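Local coordinates for protein indole-3-pyruvate decarboxylase (Azospirillum brasilense, PDB 2NXW) that decarboxylates indole-3-pyruvate to indole-3-acetaldehyde in auxin biosynthesis, using thiamine diphosphate and a magnesium ion, at residues A[392-404]-A[413-427]. Residues are numbered along the deposited sequence; the frame is centred on the assembly and turned at random.
With TPP (thiamine diphosphate), chain E.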
loop_
_atom_site.group_PDB
_atom_site.type_symbol
_atom_site.label_atom_id
_atom_site.label_comp_id
_atom_site.label_asym_id
_atom_site.label_seq_id
_atom_site.Cartn_x
_atom_site.Cartn_y
_atom_site.Cartn_z
ATOM N N GLU A 392 -21.593 -47.881 6.736
ATOM C CA GLU A 392 -22.128 -46.541 6.548
ATOM C C GLU A 392 -20.895 -45.658 6.339
ATOM O O GLU A 392 -19.947 -45.717 7.119
ATOM C CB GLU A 392 -22.882 -46.088 7.797
ATOM C CG GLU A 392 -23.468 -44.702 7.675
ATOM N N PRO A 393 -20.888 -44.839 5.278
ATOM C CA PRO A 393 -19.734 -43.971 5.014
ATOM C C PRO A 393 -19.407 -43.000 6.142
ATOM O O PRO A 393 -20.294 -42.544 6.869
ATOM C CB PRO A 393 -20.137 -43.220 3.744
ATOM C CG PRO A 393 -21.127 -44.138 3.080
ATOM C CD PRO A 393 -21.931 -44.648 4.255
ATOM N N LEU A 394 -18.124 -42.689 6.283
ATOM C CA LEU A 394 -17.682 -41.729 7.288
ATOM C C LEU A 394 -17.425 -40.400 6.602
ATOM O O LEU A 394 -17.182 -40.349 5.389
ATOM C CB LEU A 394 -16.364 -42.172 7.940
ATOM C CG LEU A 394 -16.292 -43.508 8.687
ATOM C CD1 LEU A 394 -14.982 -43.588 9.465
ATOM C CD2 LEU A 394 -17.484 -43.620 9.644
ATOM N N LEU A 395 -17.497 -39.318 7.367
ATOM C CA LEU A 395 -17.150 -38.013 6.811
ATOM C C LEU A 395 -15.620 -38.064 6.708
ATOM O O LEU A 395 -14.949 -38.617 7.582
ATOM C CB LEU A 395 -17.584 -36.875 7.746
ATOM C CG LEU A 395 -17.119 -35.479 7.296
ATOM C CD1 LEU A 395 -18.233 -34.460 7.562
ATOM C CD2 LEU A 395 -15.824 -35.090 8.014
ATOM N N ILE A 396 -15.075 -37.484 5.644
ATOM C CA ILE A 396 -13.639 -37.493 5.436
ATOM C C ILE A 396 -13.043 -36.107 5.605
ATOM O O ILE A 396 -13.585 -35.123 5.093
ATOM C CB ILE A 396 -13.301 -37.984 4.006
ATOM C CG1 ILE A 396 -13.773 -39.427 3.845
ATOM C CG2 ILE A 396 -11.793 -37.872 3.731
ATOM C CD1 ILE A 396 -13.641 -39.979 2.412
ATOM N N ALA A 397 -11.946 -36.039 6.355
ATOM C CA ALA A 397 -11.204 -34.794 6.518
ATOM C C ALA A 397 -9.919 -35.054 5.731
ATOM O O ALA A 397 -9.238 -36.059 5.943
ATOM C CB ALA A 397 -10.883 -34.535 7.979
ATOM N N ALA A 398 -9.594 -34.171 4.805
ATOM C CA ALA A 398 -8.398 -34.367 4.009
ATOM C C ALA A 398 -7.473 -33.170 4.088
ATOM O O ALA A 398 -7.915 -32.033 4.227
ATOM C CB ALA A 398 -8.784 -34.615 2.549
ATOM N N ASP A 399 -6.173 -33.441 4.023
ATOM C CA ASP A 399 -5.179 -32.380 4.006
ATOM C C ASP A 399 -4.984 -32.029 2.529
ATOM O O ASP A 399 -5.696 -32.550 1.662
ATOM C CB ASP A 399 -3.858 -32.871 4.605
ATOM C CG ASP A 399 -3.094 -31.759 5.307
ATOM O OD1 ASP A 399 -2.660 -30.815 4.611
ATOM O OD2 ASP A 399 -2.931 -31.826 6.544
ATOM N N MET A 400 -4.047 -31.130 2.246
ATOM C CA MET A 400 -3.737 -30.766 0.869
ATOM C C MET A 400 -2.629 -31.710 0.411
ATOM O O MET A 400 -1.664 -31.946 1.146
ATOM C CB MET A 400 -3.246 -29.316 0.793
ATOM C CG MET A 400 -2.766 -28.901 -0.591
ATOM S SD MET A 400 -4.037 -29.085 -1.841
ATOM C CE MET A 400 -3.154 -28.506 -3.279
ATOM N N GLY A 401 -2.786 -32.247 -0.796
ATOM C CA GLY A 401 -1.820 -33.186 -1.359
ATOM C C GLY A 401 -2.594 -34.198 -2.185
ATOM O O GLY A 401 -3.785 -34.025 -2.422
ATOM N N ASP A 402 -1.944 -35.261 -2.651
ATOM C CA ASP A 402 -2.677 -36.249 -3.431
ATOM C C ASP A 402 -3.763 -36.916 -2.581
ATOM O O ASP A 402 -4.707 -37.499 -3.111
ATOM C CB ASP A 402 -1.723 -37.290 -4.036
ATOM C CG ASP A 402 -2.337 -38.015 -5.231
ATOM O OD1 ASP A 402 -3.369 -37.544 -5.755
ATOM O OD2 ASP A 402 -1.777 -39.055 -5.641
ATOM N N CYS A 403 -3.653 -36.814 -1.256
ATOM C CA CYS A 403 -4.696 -37.377 -0.402
ATOM C C CYS A 403 -6.059 -36.737 -0.736
ATOM O O CYS A 403 -7.080 -37.422 -0.742
ATOM C CB CYS A 403 -4.355 -37.157 1.077
ATOM S SG CYS A 403 -4.077 -35.435 1.581
ATOM N N LEU A 404 -6.063 -35.441 -1.047
ATOM C CA LEU A 404 -7.295 -34.731 -1.398
ATOM C C LEU A 404 -7.795 -35.177 -2.774
ATOM O O LEU A 404 -8.981 -35.410 -2.972
ATOM C CB LEU A 404 -7.053 -33.221 -1.418
ATOM C CG LEU A 404 -8.231 -32.381 -1.926
ATOM C CD1 LEU A 404 -9.519 -32.729 -1.179
ATOM C CD2 LEU A 404 -7.889 -30.919 -1.763
ATOM N N ALA A 413 -19.512 -39.228 3.707
ATOM C CA ALA A 413 -20.672 -38.646 4.373
ATOM C C ALA A 413 -20.240 -37.206 4.612
ATOM O O ALA A 413 -20.441 -36.636 5.692
ATOM C CB ALA A 413 -20.937 -39.357 5.707
ATOM N N GLY A 414 -19.635 -36.629 3.578
ATOM C CA GLY A 414 -19.126 -35.274 3.644
ATOM C C GLY A 414 -17.613 -35.307 3.474
ATOM O O GLY A 414 -16.966 -36.286 3.850
ATOM N N LEU A 415 -17.063 -34.248 2.890
ATOM C CA LEU A 415 -15.621 -34.115 2.675
ATOM C C LEU A 415 -15.235 -32.713 3.118
ATOM O O LEU A 415 -15.784 -31.720 2.632
ATOM C CB LEU A 415 -15.267 -34.304 1.198
ATOM C CG LEU A 415 -13.801 -34.048 0.818
ATOM C CD1 LEU A 415 -12.880 -34.992 1.610
ATOM C CD2 LEU A 415 -13.619 -34.244 -0.688
ATOM N N MET A 416 -14.286 -32.636 4.039
ATOM C CA MET A 416 -13.824 -31.368 4.582
ATOM C C MET A 416 -12.348 -31.245 4.219
ATOM O O MET A 416 -11.550 -32.085 4.615
ATOM C CB MET A 416 -14.007 -31.417 6.095
ATOM C CG MET A 416 -13.816 -30.152 6.829
ATOM S SD MET A 416 -13.981 -30.604 8.564
ATOM C CE MET A 416 -15.735 -30.833 8.704
ATOM N N ALA A 417 -11.972 -30.213 3.471
ATOM C CA ALA A 417 -10.570 -30.086 3.062
ATOM C C ALA A 417 -10.290 -28.675 2.593
ATOM O O ALA A 417 -11.216 -27.921 2.287
ATOM C CB ALA A 417 -10.285 -31.067 1.924
ATOM N N PRO A 418 -9.007 -28.292 2.535
ATOM C CA PRO A 418 -8.650 -26.937 2.083
ATOM C C PRO A 418 -8.624 -26.912 0.548
ATOM O O PRO A 418 -7.604 -26.607 -0.076
ATOM C CB PRO A 418 -7.276 -26.721 2.719
ATOM C CG PRO A 418 -6.680 -28.093 2.688
ATOM C CD PRO A 418 -7.829 -29.003 3.072
ATOM N N GLY A 419 -9.768 -27.246 -0.048
ATOM C CA GLY A 419 -9.881 -27.313 -1.493
ATOM C C GLY A 419 -9.599 -26.044 -2.271
ATOM O O GLY A 419 -9.267 -26.115 -3.461
ATOM N N TYR A 420 -9.751 -24.887 -1.629
ATOM C CA TYR A 420 -9.474 -23.621 -2.303
ATOM C C TYR A 420 -8.206 -22.971 -1.755
ATOM O O TYR A 420 -7.344 -22.545 -2.513
ATOM C CB TYR A 420 -10.635 -22.638 -2.135
ATOM C CG TYR A 420 -11.971 -23.105 -2.675
ATOM C CD1 TYR A 420 -12.067 -24.138 -3.614
ATOM C CD2 TYR A 420 -13.149 -22.492 -2.250
ATOM C CE1 TYR A 420 -13.310 -24.557 -4.108
ATOM C CE2 TYR A 420 -14.393 -22.895 -2.747
ATOM C CZ TYR A 420 -14.465 -23.929 -3.665
ATOM O OH TYR A 420 -15.691 -24.363 -4.117
ATOM N N TYR A 421 -8.097 -22.904 -0.430
ATOM C CA TYR A 421 -6.949 -22.285 0.223
ATOM C C TYR A 421 -5.662 -23.075 -0.004
ATOM O O TYR A 421 -4.573 -22.502 -0.067
ATOM C CB TYR A 421 -7.242 -22.155 1.719
ATOM C CG TYR A 421 -6.210 -21.384 2.505
ATOM C CD1 TYR A 421 -5.971 -20.033 2.251
ATOM C CD2 TYR A 421 -5.494 -21.998 3.535
ATOM C CE1 TYR A 421 -5.054 -19.310 3.000
ATOM C CE2 TYR A 421 -4.573 -21.284 4.296
ATOM C CZ TYR A 421 -4.362 -19.940 4.024
ATOM O OH TYR A 421 -3.474 -19.203 4.773
ATOM N N ALA A 422 -5.805 -24.395 -0.097
ATOM C CA ALA A 422 -4.692 -25.312 -0.369
ATOM C C ALA A 422 -3.547 -25.284 0.628
ATOM O O ALA A 422 -2.408 -25.598 0.277
ATOM C CB ALA A 422 -4.156 -25.069 -1.781
ATOM N N GLY A 423 -3.840 -24.933 1.873
ATOM C CA GLY A 423 -2.798 -24.908 2.885
ATOM C C GLY A 423 -2.675 -26.261 3.568
ATOM O O GLY A 423 -3.671 -26.891 3.914
ATOM N N MET A 424 -1.444 -26.707 3.760
ATOM C CA MET A 424 -1.188 -27.986 4.419
ATOM C C MET A 424 -1.276 -27.912 5.933
ATOM O O MET A 424 -1.028 -26.863 6.540
ATOM C CB MET A 424 0.211 -28.497 4.072
ATOM C CG MET A 424 0.382 -28.948 2.652
ATOM S SD MET A 424 2.113 -29.147 2.281
ATOM C CE MET A 424 2.570 -30.561 3.346
ATOM N N GLY A 425 -1.591 -29.063 6.533
ATOM C CA GLY A 425 -1.661 -29.178 7.979
ATOM C C GLY A 425 -3.074 -29.263 8.502
ATOM O O GLY A 425 -3.299 -29.636 9.646
ATOM N N PHE A 426 -4.030 -28.958 7.643
ATOM C CA PHE A 426 -5.441 -28.961 8.017
ATOM C C PHE A 426 -6.017 -30.334 8.384
ATOM O O PHE A 426 -6.839 -30.451 9.294
ATOM C CB PHE A 426 -6.236 -28.400 6.824
ATOM C CG PHE A 426 -7.730 -28.381 7.010
ATOM C CD1 PHE A 426 -8.349 -27.276 7.574
ATOM C CD2 PHE A 426 -8.522 -29.432 6.558
ATOM C CE1 PHE A 426 -9.743 -27.210 7.682
ATOM C CE2 PHE A 426 -9.919 -29.376 6.661
ATOM C CZ PHE A 426 -10.532 -28.272 7.218
ATOM N N GLY A 427 -5.562 -31.360 7.676
ATOM C CA GLY A 427 -6.135 -32.692 7.802
ATOM C C GLY A 427 -6.386 -33.355 9.133
ATOM O O GLY A 427 -7.543 -33.597 9.514
HETATM N "N1'" TPP E . 3.272 -25.113 3.097
HETATM C "C2'" TPP E . 1.978 -25.073 3.452
HETATM C CM2 TPP E . 1.606 -24.706 4.881
HETATM N "N3'" TPP E . 1.015 -25.343 2.566
HETATM C "C4'" TPP E . 1.294 -25.671 1.272
HETATM N "N4'" TPP E . 0.270 -25.870 0.397
HETATM C "C5'" TPP E . 2.661 -25.790 0.861
HETATM C "C6'" TPP E . 3.643 -25.472 1.821
HETATM C "C7'" TPP E . 3.077 -26.203 -0.569
HETATM N N3 TPP E . 2.717 -27.650 -0.931
HETATM C C2 TPP E . 1.620 -27.868 -1.661
HETATM S S1 TPP E . 1.592 -29.606 -1.888
HETATM C C5 TPP E . 3.071 -29.974 -1.007
HETATM C C4 TPP E . 3.514 -28.723 -0.587
HETATM C CM4 TPP E . 4.823 -28.572 0.236
HETATM C C6 TPP E . 3.635 -31.324 -0.809
HETATM C C7 TPP E . 2.698 -32.145 0.097
HETATM O O7 TPP E . 3.418 -33.312 0.403
HETATM P PA TPP E . 2.506 -34.427 1.062
HETATM O O1A TPP E . 1.788 -33.952 2.321
HETATM O O2A TPP E . 3.473 -35.569 1.371
HETATM O O3A TPP E . 1.403 -34.963 0.047
HETATM P PB TPP E . 1.807 -35.423 -1.491
HETATM O O1B TPP E . 3.080 -36.271 -1.469
HETATM O O2B TPP E . 0.564 -36.226 -1.972
HETATM O O3B TPP E . 1.974 -34.199 -2.380
#
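The carboxylate of D399 grips the backbone amides of G425 and G427 with both oxygens. OD1 takes G425 N at 2.8 Å on its syn lone pair and M400 N on its anti one, fixing its rotation; OD2 accepts G427 N at 2.9 Å from above the carboxylate plane. With an alanine here, the amides of M400, G425 and G427 would probably lose their shared acceptor, and the loop carrying M424 could shift. M424, bent at chi3 (67°), brings SD 3.2 Å from TPP C4, consistent with hydrophobic support of the cofactor's V conformation. M400, CG anti to the backbone N (chi1 174°), lays CG 3.4 Å from A422 O and CE against A422 CB. Upstream, 395-398 runs parallel to 415-416, M416 N bonding I396 O nearly straight (164° at the hydrogen). The I396 and L415 side chains cross obliquely on one face, CG2 to CD1 3.7 Å; beyond the strand, L404 of the helix packs CD1 on A417 CB at 3.6 Å. A398 O, 3.5 Å from CD2 at the F426 ring edge, has no hydrogen-bond partner. Strand 395-398, helix 402-407 and strand 415-416, the last outermost within this chain, form a beta-alpha-beta unit. The helix start and the loop after 415-416 hold the cofactor's two ends, D402 N donating to O2B while A422 O and M424 N bind N4' and N3', a site characteristic of thiamine diphosphate enzymes.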